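Local coordinates for amidohydrolase 3 domain-containing protein (Pyrococcus furiosus, PDB 3ICJ) that is of unknown function but binds zinc as a member of the amidohydrolase family and probably hydrolyses carbon-nitrogen bonds other than peptide bonds, at residues Ile350-Asp356 with Ser375-Gln381; Leu310-Asp316 with Asn407-Arg413; Ser368-Ala374 with Lys389-Gln395; Ala305-Leu309 with Thr320-Leu324. One frame throughout, in Å; residues are numbered along the deposited sequence.

In the fold
Contact 3 holds the zinc ligand His373, and the other three contacts lie at increasing distance from the zinc. In contact 1 the side chain of Ile350 is about 5 Å from a zinc ion and packs on His373, Ile350 CG1 to His373 CB 3.7 Å. Contact 4 lies farther out, with the Ala308 side chain about 10 Å from zinc; contact 2 is outermost, Tyr314 being about 13 Å away. Contact 4 and the 310-316 half of contact 2 lie in the long loop between strand 290-294 and helix 328-338, stitched by Tyr314 OH to Ala308 O at 2.7 Å; the other half of contact 2 is helix 405-413. That loop reaches contact 1 through a probable hydrogen bond from Ala354 N to Leu309 O, 3.2 Å.

Contact 1 (Ile350-Asp356 with Ser375-Gln381); sequences IGDKAVD and SLVRDDQ
Arg378 gathers three carboxylates round the rim of one guanidinium group: Asp352 and Asp356 across the contact and Asp380 from its own segment. The grip on Asp356 is end-on, with NH1 and NH2 both directed at OD2, 3.1 and 2.9 Å away. NH2 also reaches Asp352 OD2 at 2.9 Å, on the anti side of a carboxylate turned nearly perpendicular to the guanidinium; the strongest partner of that oxygen is Ser311 OG, outside the two segments. Side-on, NE and NH1 hold Asp380. A bend at chi3 (-49°) turns the end of the arginine chain toward these acids, and the three negative groups would be expected to keep it charged.

The Gln381 amide covers one guanidinium face, NE2 3.3 Å from the plane and offset toward the rim. That amide N-H pair is fully engaged, donating to Asp352 O and to Asp356 OD1, each at 2.8 Å, while OE1 accepts from Arg378 N. Closer to the zinc site, Leu376 N bonds to Ile350 O at 3.0 Å and the CG2 branch of Ile350 packs on Ser375. Two successive strand-to-helix turns are thus joined just beyond the zinc ligands His348 and His373, as expected at the C-terminal rim of an amidohydrolase barrel.

Contact 2 (Leu310-Asp316 with Asn407-Arg413); sequences LSEPYTD and NRVGEER
Arg413 meets the loop 310-316 with the edge of its guanidinium. NH1 donates to Glu312 O at 3.0 Å, arriving well above the carbonyl plane, and NH2 donates to Pro313 O at 2.8 Å and to Thr315 OG1 at 3.1 Å. Inside its own helix, NE is bonded to Val409 O, on a lone pair in the carbonyl plane, which fixes the rotation of the group. A bend at chi3 (-71°) brings the planar head round to lie between helix and loop. One water takes a further NH1 hydrogen at 2.9 Å and also accepts from Glu312 N, filling in the polar edge.

A backbone bond, Thr315 N to Arg408 O at 2.8 Å, adds to these. The availability of this carbonyl is consistent with the kink in the helix, since the N-H groups of Glu411 and Glu412 do not bond back to the preceding turn. At Asp316, OD2 forms a salt bridge with Arg408 NH2, weak in its angle; the stronger partner of this carboxylate is Arg306, and Arg408 also binds the carbonyls of Leu303 and Gly304.

The apolar layer is thin. Leu310 CD1 sits over the centre of the Tyr314 ring, 3.5 Å above its plane, and touches Val409 CG1 at 4.1 Å, while Arg408 CB approaches the ring edge. An irregular loop is thereby clasped, through carbonyls, a backbone N-H and polar side chains, by a kinked helix on the periphery of the amidohydrolase barrel.

Contact 3 (Ser368-Ala374 with Lys389-Gln395); sequences SGRIEHA and KVRISAQ. With ZN (zinc ion), chain C.
The His373 ring is held at its edge from two directions: ND1 donates to Gln395 OE1 in a very short bond, its 2.5 Å length doubtful, and NE2 binds zinc at 2.4 Å. Glu372 CB lies against one face, offset toward the rim, and the amide of Gln395 is turned 66° from the ring plane. That amide comes round through a bend at chi2 (75°), and its NE2 is bonded in turn to Ser432.

At the other end, the Arg391 guanidinium carries Arg370 CB over one face, offset toward the rim. Its edge takes in Ser368 O, 2.6 Å from NH2, and a water 2.7 Å from NE; Asp344 supplies a salt bridge from outside. The two arginines cross at about a right angle, each with its own partners: Arg370 grips Glu372 side-on, NE to OE2 and NH2 to OE1, and Glu372 OE1 also reaches His101, a ligand of the first zinc.

Between these ends run parallel strands. Arg391 N bonds to Gly369 O, Ile371 N to Arg391 O at 2.7 Å, Ser393 N to Ile371 O and His373 N to Ser393 O at 2.7 Å. Ile371 CG1 packs on Val390 CG1 at 3.8 Å, opposite the arginine face, toward helix 352-365.

This is the beta-alpha-beta unit through helix 379-388. If ND1 donates to Gln395, as the geometry indicates, NE2 is left to bind the zinc, which carboxylated Lys296 and His348 also bind; Gln395 is thus in the second shell and probably orients this ligand.

Contact 4 (Ala305-Leu309 with Thr320-Leu324); sequences ARTAL and TSGEL
Leu309 packs along the backbone of 320-324. Its CB lies 4.0 Å from Glu323 O; beyond CG the two methyls part. CD1 rests on main chain, between Ser321 O and Leu324 N, 3.8 Å from each, and the other methyl goes on to the side chain of Leu324, where Leu309 CD2 touches Leu324 CD1 at 3.8 Å as the two leucines cross at a slant. Having CG opposite the backbone N (chi1 -168°) carries the isobutyl group in this direction.

The nearest CA pair is Gly322 with Thr307, 4.0 Å apart. With no side chain in between, the glycine CA makes CA-H...O contacts with both Arg306 O and Ala308 O. Next to it, Glu323 N donates to Thr307 O at 3.0 Å, a straight bond at the hydrogen (167°) that nevertheless arrives from above the carbonyl plane. The Glu323 side chain then runs beside that of Thr307, both pointing the same way, Glu323 CG to Thr307 CB 3.8 Å; the threonine hydroxyl is engaged by Ser302 N.

Thr320 OG1 closes an ST turn by accepting from Gly322 N, and a water links the same oxygen to Arg306 O. One direct hydrogen bond therefore joins the segments, supplemented by weak C-H...O contacts, a water and a leucine pair, so close backbone packing rather than sheet pairing brings these two parts of the loop together.

Contact 1 (Ile350-Asp356 with Ser375-Gln381)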
# COMPACT_ATOMS: atom_id res chain seq x y z
N ILE A 350 -0.96 -12.59 7.82
CA ILE A 350 -0.29 -11.92 8.94
C ILE A 350 0.14 -12.91 10.02
O ILE A 350 1.32 -12.97 10.39
CB ILE A 350 -1.15 -10.73 9.48
CG1 ILE A 350 -1.15 -9.62 8.41
CG2 ILE A 350 -0.67 -10.23 10.88
CD1 ILE A 350 -1.76 -8.26 8.87
N GLY A 351 -0.82 -13.72 10.49
CA GLY A 351 -0.54 -14.72 11.51
C GLY A 351 0.28 -15.87 10.96
O GLY A 351 0.25 -16.13 9.75
N ASP A 352 1.00 -16.58 11.82
CA ASP A 352 1.86 -17.69 11.37
C ASP A 352 1.09 -18.82 10.70
O ASP A 352 1.57 -19.46 9.75
CB ASP A 352 2.74 -18.21 12.49
CG ASP A 352 1.96 -18.96 13.54
OD1 ASP A 352 1.09 -18.36 14.22
OD2 ASP A 352 2.23 -20.16 13.71
N LYS A 353 -0.14 -19.05 11.16
CA LYS A 353 -0.98 -20.09 10.57
C LYS A 353 -1.57 -19.64 9.23
O LYS A 353 -1.74 -20.45 8.31
CB LYS A 353 -2.08 -20.54 11.54
CG LYS A 353 -2.86 -21.77 11.04
CD LYS A 353 -3.93 -22.19 12.00
CE LYS A 353 -4.70 -23.39 11.44
NZ LYS A 353 -5.93 -23.61 12.23
N ALA A 354 -1.89 -18.35 9.11
CA ALA A 354 -2.30 -17.80 7.83
C ALA A 354 -1.24 -18.01 6.77
O ALA A 354 -1.57 -18.34 5.62
CB ALA A 354 -2.60 -16.36 7.97
N VAL A 355 0.03 -17.85 7.17
CA VAL A 355 1.18 -18.07 6.29
C VAL A 355 1.24 -19.53 5.79
O VAL A 355 1.51 -19.76 4.62
CB VAL A 355 2.52 -17.65 6.96
CG1 VAL A 355 3.70 -18.13 6.17
CG2 VAL A 355 2.60 -16.13 7.09
N ASP A 356 0.96 -20.48 6.68
CA ASP A 356 0.80 -21.89 6.33
C ASP A 356 -0.30 -22.13 5.30
O ASP A 356 -0.08 -22.88 4.36
CB ASP A 356 0.47 -22.71 7.57
CG ASP A 356 1.68 -22.99 8.44
OD1 ASP A 356 2.83 -23.00 7.95
OD2 ASP A 356 1.47 -23.21 9.65
N SER A 375 3.78 -11.20 8.48
CA SER A 375 4.20 -10.55 9.73
C SER A 375 4.84 -11.50 10.71
O SER A 375 5.87 -11.18 11.32
CB SER A 375 3.01 -9.84 10.38
OG SER A 375 2.39 -8.96 9.46
N LEU A 376 4.25 -12.69 10.87
CA LEU A 376 4.89 -13.76 11.65
C LEU A 376 5.32 -14.94 10.79
O LEU A 376 4.49 -15.63 10.19
CB LEU A 376 3.96 -14.25 12.77
CG LEU A 376 3.32 -13.13 13.60
CD1 LEU A 376 2.25 -13.67 14.53
CD2 LEU A 376 4.38 -12.39 14.40
N VAL A 377 6.63 -15.17 10.72
CA VAL A 377 7.18 -16.31 9.98
C VAL A 377 8.04 -17.15 10.92
O VAL A 377 9.01 -16.66 11.52
CB VAL A 377 8.00 -15.88 8.74
CG1 VAL A 377 8.57 -17.10 8.03
CG2 VAL A 377 7.16 -15.03 7.78
N ARG A 378 7.66 -18.41 11.06
CA ARG A 378 8.41 -19.35 11.89
C ARG A 378 9.67 -19.84 11.16
O ARG A 378 9.70 -19.87 9.91
CB ARG A 378 7.54 -20.54 12.29
CG ARG A 378 6.18 -20.17 12.89
CD ARG A 378 5.38 -21.42 13.35
NE ARG A 378 5.31 -22.49 12.36
CZ ARG A 378 4.24 -22.76 11.61
NH1 ARG A 378 4.29 -23.75 10.73
NH2 ARG A 378 3.12 -22.03 11.71
N ASP A 379 10.70 -20.23 11.93
CA ASP A 379 11.90 -20.88 11.41
C ASP A 379 11.58 -22.04 10.47
O ASP A 379 12.17 -22.16 9.39
CB ASP A 379 12.79 -21.38 12.55
CG ASP A 379 13.62 -20.27 13.19
OD1 ASP A 379 13.43 -19.08 12.85
OD2 ASP A 379 14.48 -20.59 14.03
N ASP A 380 10.62 -22.87 10.86
CA ASP A 380 10.23 -24.02 10.05
C ASP A 380 9.50 -23.67 8.74
O ASP A 380 9.35 -24.52 7.88
CB ASP A 380 9.45 -25.06 10.89
CG ASP A 380 8.08 -24.55 11.35
OD1 ASP A 380 7.21 -24.26 10.50
OD2 ASP A 380 7.84 -24.49 12.57
N GLN A 381 9.06 -22.42 8.59
CA GLN A 381 8.39 -22.00 7.36
C GLN A 381 9.36 -21.47 6.32
O GLN A 381 9.02 -21.39 5.14
CB GLN A 381 7.32 -20.94 7.67
CG GLN A 381 6.11 -21.47 8.43
CD GLN A 381 5.19 -20.35 8.89
OE1 GLN A 381 5.65 -19.32 9.37
NE2 GLN A 381 3.89 -20.54 8.71

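Contact 2 (Leu310-Asp316 with Asn407-Arg413)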
# COMPACT_ATOMS: atom_id res chain seq x y z
N LEU A 310 -3.42 -17.41 14.15
CA LEU A 310 -2.24 -17.95 14.83
C LEU A 310 -2.45 -19.44 15.01
O LEU A 310 -3.60 -19.91 15.03
CB LEU A 310 -2.07 -17.30 16.22
CG LEU A 310 -1.92 -15.77 16.36
CD1 LEU A 310 -1.66 -15.39 17.83
CD2 LEU A 310 -0.79 -15.28 15.47
N SER A 311 -1.35 -20.19 15.13
CA SER A 311 -1.45 -21.63 15.37
C SER A 311 -1.72 -21.96 16.84
O SER A 311 -2.23 -23.05 17.14
CB SER A 311 -0.27 -22.43 14.78
OG SER A 311 1.00 -21.96 15.21
N GLU A 312 -1.42 -21.03 17.75
CA GLU A 312 -1.75 -21.16 19.17
C GLU A 312 -2.47 -19.89 19.64
O GLU A 312 -2.32 -18.84 19.02
CB GLU A 312 -0.49 -21.41 20.00
CG GLU A 312 -0.05 -22.87 20.03
CD GLU A 312 -0.84 -23.70 21.02
OE1 GLU A 312 -1.72 -24.47 20.59
OE2 GLU A 312 -0.60 -23.58 22.25
N PRO A 313 -3.27 -19.97 20.74
CA PRO A 313 -4.02 -18.73 21.09
C PRO A 313 -3.20 -17.47 21.44
O PRO A 313 -2.02 -17.58 21.80
CB PRO A 313 -4.88 -19.17 22.30
CG PRO A 313 -5.03 -20.67 22.13
CD PRO A 313 -3.70 -21.11 21.59
N TYR A 314 -3.82 -16.30 21.28
CA TYR A 314 -3.18 -15.01 21.64
C TYR A 314 -2.72 -15.01 23.10
O TYR A 314 -3.40 -15.54 23.98
CB TYR A 314 -4.10 -13.81 21.38
CG TYR A 314 -4.14 -13.40 19.92
CD1 TYR A 314 -4.94 -14.09 19.01
CD2 TYR A 314 -3.34 -12.35 19.45
CE1 TYR A 314 -4.97 -13.75 17.66
CE2 TYR A 314 -3.35 -12.00 18.12
CZ TYR A 314 -4.15 -12.71 17.22
OH TYR A 314 -4.17 -12.34 15.91
N THR A 315 -1.54 -14.46 23.34
CA THR A 315 -1.01 -14.35 24.70
C THR A 315 -1.92 -13.47 25.57
O THR A 315 -2.14 -13.78 26.73
CB THR A 315 0.46 -13.86 24.70
OG1 THR A 315 1.23 -14.74 23.88
CG2 THR A 315 1.07 -13.84 26.11
N ASP A 316 -2.46 -12.40 24.99
CA ASP A 316 -3.36 -11.51 25.73
C ASP A 316 -4.86 -11.71 25.46
O ASP A 316 -5.67 -10.83 25.78
CB ASP A 316 -2.96 -10.03 25.51
CG ASP A 316 -3.12 -9.57 24.06
OD1 ASP A 316 -3.41 -10.40 23.16
OD2 ASP A 316 -2.98 -8.35 23.83
N ASN A 407 2.90 -8.09 23.59
CA ASN A 407 1.64 -8.29 24.30
C ASN A 407 0.71 -9.30 23.62
O ASN A 407 0.10 -10.11 24.30
CB ASN A 407 0.89 -6.96 24.53
CG ASN A 407 1.61 -6.03 25.49
OD1 ASN A 407 2.51 -6.45 26.22
ND2 ASN A 407 1.21 -4.76 25.48
N ARG A 408 0.64 -9.25 22.29
CA ARG A 408 -0.26 -10.16 21.52
C ARG A 408 0.22 -11.60 21.46
O ARG A 408 -0.59 -12.52 21.57
CB ARG A 408 -0.45 -9.67 20.07
CG ARG A 408 -1.15 -8.33 19.93
CD ARG A 408 -2.64 -8.43 20.29
NE ARG A 408 -3.31 -7.17 19.99
CZ ARG A 408 -3.34 -6.12 20.80
NH1 ARG A 408 -3.96 -5.01 20.44
NH2 ARG A 408 -2.71 -6.16 21.98
N VAL A 409 1.52 -11.79 21.28
CA VAL A 409 2.04 -13.11 20.95
C VAL A 409 3.13 -13.63 21.90
O VAL A 409 3.52 -14.78 21.80
CB VAL A 409 2.53 -13.18 19.45
CG1 VAL A 409 1.40 -12.81 18.49
CG2 VAL A 409 3.80 -12.35 19.21
N GLY A 410 3.59 -12.79 22.82
CA GLY A 410 4.56 -13.24 23.81
C GLY A 410 5.98 -13.11 23.28
O GLY A 410 6.18 -12.94 22.08
N GLU A 411 6.94 -13.20 24.19
CA GLU A 411 8.37 -13.06 23.88
C GLU A 411 8.90 -14.07 22.86
O GLU A 411 9.71 -13.70 22.01
CB GLU A 411 9.21 -13.14 25.18
CG GLU A 411 8.75 -12.18 26.28
CD GLU A 411 9.76 -11.99 27.41
OE1 GLU A 411 10.81 -12.66 27.42
OE2 GLU A 411 9.48 -11.15 28.30
N GLU A 412 8.46 -15.33 22.93
CA GLU A 412 8.97 -16.37 22.02
C GLU A 412 8.46 -16.16 20.59
O GLU A 412 9.24 -16.19 19.64
CB GLU A 412 8.64 -17.79 22.52
CG GLU A 412 9.35 -18.22 23.81
CD GLU A 412 10.87 -18.08 23.76
OE1 GLU A 412 11.51 -18.48 22.76
OE2 GLU A 412 11.44 -17.56 24.75
N ARG A 413 7.16 -15.92 20.43
CA ARG A 413 6.59 -15.76 19.08
C ARG A 413 6.93 -14.39 18.48
O ARG A 413 6.86 -14.21 17.27
CB ARG A 413 5.08 -15.99 19.10
CG ARG A 413 4.70 -17.41 19.51
CD ARG A 413 3.21 -17.63 19.32
NE ARG A 413 2.42 -16.90 20.31
CZ ARG A 413 1.10 -16.97 20.38
NH1 ARG A 413 0.44 -17.75 19.52
NH2 ARG A 413 0.43 -16.29 21.32
O HOH W 1 1.08 -19.06 17.04

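Contact 3 (Ser368-Ala374 with Lys389-Gln395)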
# COMPACT_ATOMS: atom_id res chain seq x y z
N SER A 368 3.59 -19.76 -8.08
CA SER A 368 4.47 -18.93 -7.25
C SER A 368 3.85 -17.55 -7.05
O SER A 368 4.00 -16.66 -7.89
CB SER A 368 5.88 -18.87 -7.85
OG SER A 368 6.85 -18.72 -6.82
N GLY A 369 3.12 -17.39 -5.95
CA GLY A 369 2.38 -16.16 -5.72
C GLY A 369 3.17 -15.21 -4.85
O GLY A 369 4.38 -15.41 -4.65
N ARG A 370 2.51 -14.17 -4.37
CA ARG A 370 3.11 -13.31 -3.41
C ARG A 370 2.29 -13.27 -2.13
O ARG A 370 1.07 -13.46 -2.15
CB ARG A 370 3.39 -11.88 -3.97
CG ARG A 370 2.23 -11.22 -4.65
CD ARG A 370 2.61 -9.84 -5.22
NE ARG A 370 2.60 -8.80 -4.18
CZ ARG A 370 2.82 -7.51 -4.40
NH1 ARG A 370 3.10 -7.07 -5.63
NH2 ARG A 370 2.77 -6.65 -3.39
N ILE A 371 2.98 -12.99 -1.02
CA ILE A 371 2.35 -12.83 0.28
C ILE A 371 2.55 -11.38 0.75
O ILE A 371 3.67 -10.85 0.73
CB ILE A 371 2.89 -13.87 1.34
CG1 ILE A 371 2.43 -15.28 0.99
CG2 ILE A 371 2.45 -13.51 2.77
CD1 ILE A 371 3.10 -16.38 1.85
N GLU A 372 1.45 -10.74 1.12
CA GLU A 372 1.47 -9.41 1.69
C GLU A 372 1.59 -9.55 3.20
O GLU A 372 0.86 -10.36 3.81
CB GLU A 372 0.16 -8.67 1.36
CG GLU A 372 -0.27 -8.82 -0.09
CD GLU A 372 0.86 -8.46 -1.04
OE1 GLU A 372 1.29 -7.29 -1.03
OE2 GLU A 372 1.34 -9.35 -1.77
N HIS A 373 2.48 -8.75 3.78
CA HIS A 373 2.81 -8.66 5.22
C HIS A 373 3.78 -9.73 5.72
O HIS A 373 4.89 -9.38 6.15
CB HIS A 373 1.57 -8.53 6.12
CG HIS A 373 0.57 -7.52 5.62
ND1 HIS A 373 0.88 -6.19 5.47
CD2 HIS A 373 -0.69 -7.67 5.16
CE1 HIS A 373 -0.16 -5.55 4.97
NE2 HIS A 373 -1.13 -6.42 4.77
N ALA A 374 3.35 -11.00 5.66
CA ALA A 374 4.09 -12.13 6.25
C ALA A 374 4.64 -11.77 7.64
O ALA A 374 5.82 -11.99 7.92
CB ALA A 374 5.22 -12.59 5.30
N LYS A 389 9.80 -20.07 -3.78
CA LYS A 389 10.18 -18.72 -4.30
C LYS A 389 9.02 -17.71 -4.18
O LYS A 389 8.79 -16.89 -5.09
CB LYS A 389 10.68 -18.80 -5.76
CG LYS A 389 11.80 -19.83 -6.02
CD LYS A 389 12.10 -19.92 -7.53
CE LYS A 389 13.40 -20.66 -7.81
NZ LYS A 389 13.21 -22.13 -7.81
N VAL A 390 8.30 -17.78 -3.06
CA VAL A 390 7.19 -16.86 -2.79
C VAL A 390 7.71 -15.44 -2.61
O VAL A 390 8.65 -15.21 -1.83
CB VAL A 390 6.41 -17.26 -1.52
CG1 VAL A 390 5.14 -16.40 -1.36
CG2 VAL A 390 6.04 -18.74 -1.56
N ARG A 391 7.12 -14.51 -3.33
CA ARG A 391 7.49 -13.11 -3.22
C ARG A 391 6.75 -12.52 -2.02
O ARG A 391 5.64 -12.95 -1.71
CB ARG A 391 7.13 -12.38 -4.50
CG ARG A 391 7.99 -12.81 -5.69
CD ARG A 391 7.33 -12.50 -7.02
NE ARG A 391 6.26 -13.44 -7.36
CZ ARG A 391 4.99 -13.10 -7.61
NH1 ARG A 391 4.62 -11.83 -7.60
NH2 ARG A 391 4.09 -14.03 -7.91
N ILE A 392 7.39 -11.59 -1.32
CA ILE A 392 6.84 -11.05 -0.07
C ILE A 392 6.89 -9.51 -0.10
O ILE A 392 7.90 -8.92 -0.44
CB ILE A 392 7.59 -11.58 1.19
CG1 ILE A 392 7.35 -13.09 1.36
CG2 ILE A 392 7.13 -10.84 2.45
CD1 ILE A 392 8.33 -13.76 2.33
N SER A 393 5.77 -8.89 0.23
CA SER A 393 5.72 -7.46 0.43
C SER A 393 5.59 -7.16 1.93
O SER A 393 4.58 -7.53 2.56
CB SER A 393 4.57 -6.85 -0.35
OG SER A 393 4.80 -5.47 -0.52
N ALA A 394 6.59 -6.49 2.49
CA ALA A 394 6.64 -6.19 3.92
C ALA A 394 6.66 -4.68 4.16
O ALA A 394 7.14 -3.91 3.32
CB ALA A 394 7.84 -6.86 4.55
N GLN A 395 6.15 -4.28 5.32
CA GLN A 395 5.98 -2.88 5.69
C GLN A 395 6.85 -2.57 6.92
O GLN A 395 6.44 -2.87 8.06
CB GLN A 395 4.49 -2.56 5.99
CG GLN A 395 3.53 -2.73 4.79
CD GLN A 395 3.21 -4.20 4.45
OE1 GLN A 395 3.08 -5.04 5.35
NE2 GLN A 395 3.10 -4.51 3.16
ZN ZN C . -3.43 -6.61 4.15
O HOH W 2 7.02 -16.04 -6.93
O HOH W 3 5.30 -6.39 7.05

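Contact 4 (Ala305-Leu309 with Thr320-Leu324)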
# COMPACT_ATOMS: atom_id res chain seq x y z
N ALA A 305 -6.25 -6.28 15.99
CA ALA A 305 -7.62 -6.65 16.26
C ALA A 305 -7.74 -8.10 16.76
O ALA A 305 -8.83 -8.55 17.11
CB ALA A 305 -8.49 -6.40 15.01
N ARG A 306 -6.61 -8.81 16.84
CA ARG A 306 -6.57 -10.24 17.22
C ARG A 306 -7.33 -11.13 16.23
O ARG A 306 -7.89 -12.17 16.60
CB ARG A 306 -7.04 -10.51 18.67
CG ARG A 306 -6.32 -9.69 19.74
CD ARG A 306 -6.48 -10.28 21.13
NE ARG A 306 -5.82 -9.41 22.10
CZ ARG A 306 -6.36 -8.32 22.63
NH1 ARG A 306 -7.61 -7.98 22.33
NH2 ARG A 306 -5.65 -7.57 23.47
N THR A 307 -7.34 -10.72 14.96
CA THR A 307 -7.98 -11.49 13.89
C THR A 307 -6.98 -12.13 12.91
O THR A 307 -7.38 -12.90 12.02
CB THR A 307 -9.03 -10.65 13.13
OG1 THR A 307 -8.44 -9.41 12.73
CG2 THR A 307 -10.28 -10.36 14.02
N ALA A 308 -5.70 -11.85 13.08
CA ALA A 308 -4.62 -12.57 12.39
C ALA A 308 -4.63 -14.00 12.90
O ALA A 308 -4.77 -14.22 14.11
CB ALA A 308 -3.27 -11.91 12.67
N LEU A 309 -4.49 -14.96 12.00
CA LEU A 309 -4.69 -16.39 12.34
C LEU A 309 -3.42 -17.04 12.86
O LEU A 309 -2.49 -17.24 12.09
CB LEU A 309 -5.25 -17.17 11.14
CG LEU A 309 -5.77 -18.59 11.47
CD1 LEU A 309 -7.12 -18.56 12.23
CD2 LEU A 309 -5.90 -19.42 10.19
N THR A 320 -8.95 -17.04 21.94
CA THR A 320 -8.99 -16.90 20.47
C THR A 320 -7.65 -17.12 19.79
O THR A 320 -6.61 -16.84 20.38
CB THR A 320 -9.57 -15.53 20.02
OG1 THR A 320 -9.70 -15.52 18.58
CG2 THR A 320 -8.67 -14.35 20.45
N SER A 321 -7.69 -17.60 18.55
CA SER A 321 -6.49 -17.75 17.73
C SER A 321 -6.62 -16.97 16.42
O SER A 321 -5.83 -17.15 15.51
CB SER A 321 -6.21 -19.23 17.47
OG SER A 321 -6.02 -19.90 18.70
N GLY A 322 -7.62 -16.09 16.35
CA GLY A 322 -7.82 -15.22 15.21
C GLY A 322 -8.88 -15.76 14.27
O GLY A 322 -9.63 -16.68 14.63
N GLU A 323 -8.98 -15.18 13.07
CA GLU A 323 -10.02 -15.61 12.14
C GLU A 323 -9.53 -16.02 10.74
O GLU A 323 -8.69 -15.36 10.13
CB GLU A 323 -11.19 -14.61 12.07
CG GLU A 323 -10.94 -13.35 11.23
CD GLU A 323 -12.17 -12.44 11.09
OE1 GLU A 323 -12.03 -11.35 10.50
OE2 GLU A 323 -13.26 -12.80 11.56
N LEU A 324 -10.03 -17.15 10.27
CA LEU A 324 -9.77 -17.58 8.91
C LEU A 324 -10.84 -16.96 8.03
O LEU A 324 -12.01 -17.28 8.17
CB LEU A 324 -9.83 -19.10 8.83
CG LEU A 324 -9.52 -19.80 7.50
CD1 LEU A 324 -8.08 -19.58 7.08
CD2 LEU A 324 -9.81 -21.28 7.68
O HOH W 4 -10.16 -13.05 17.72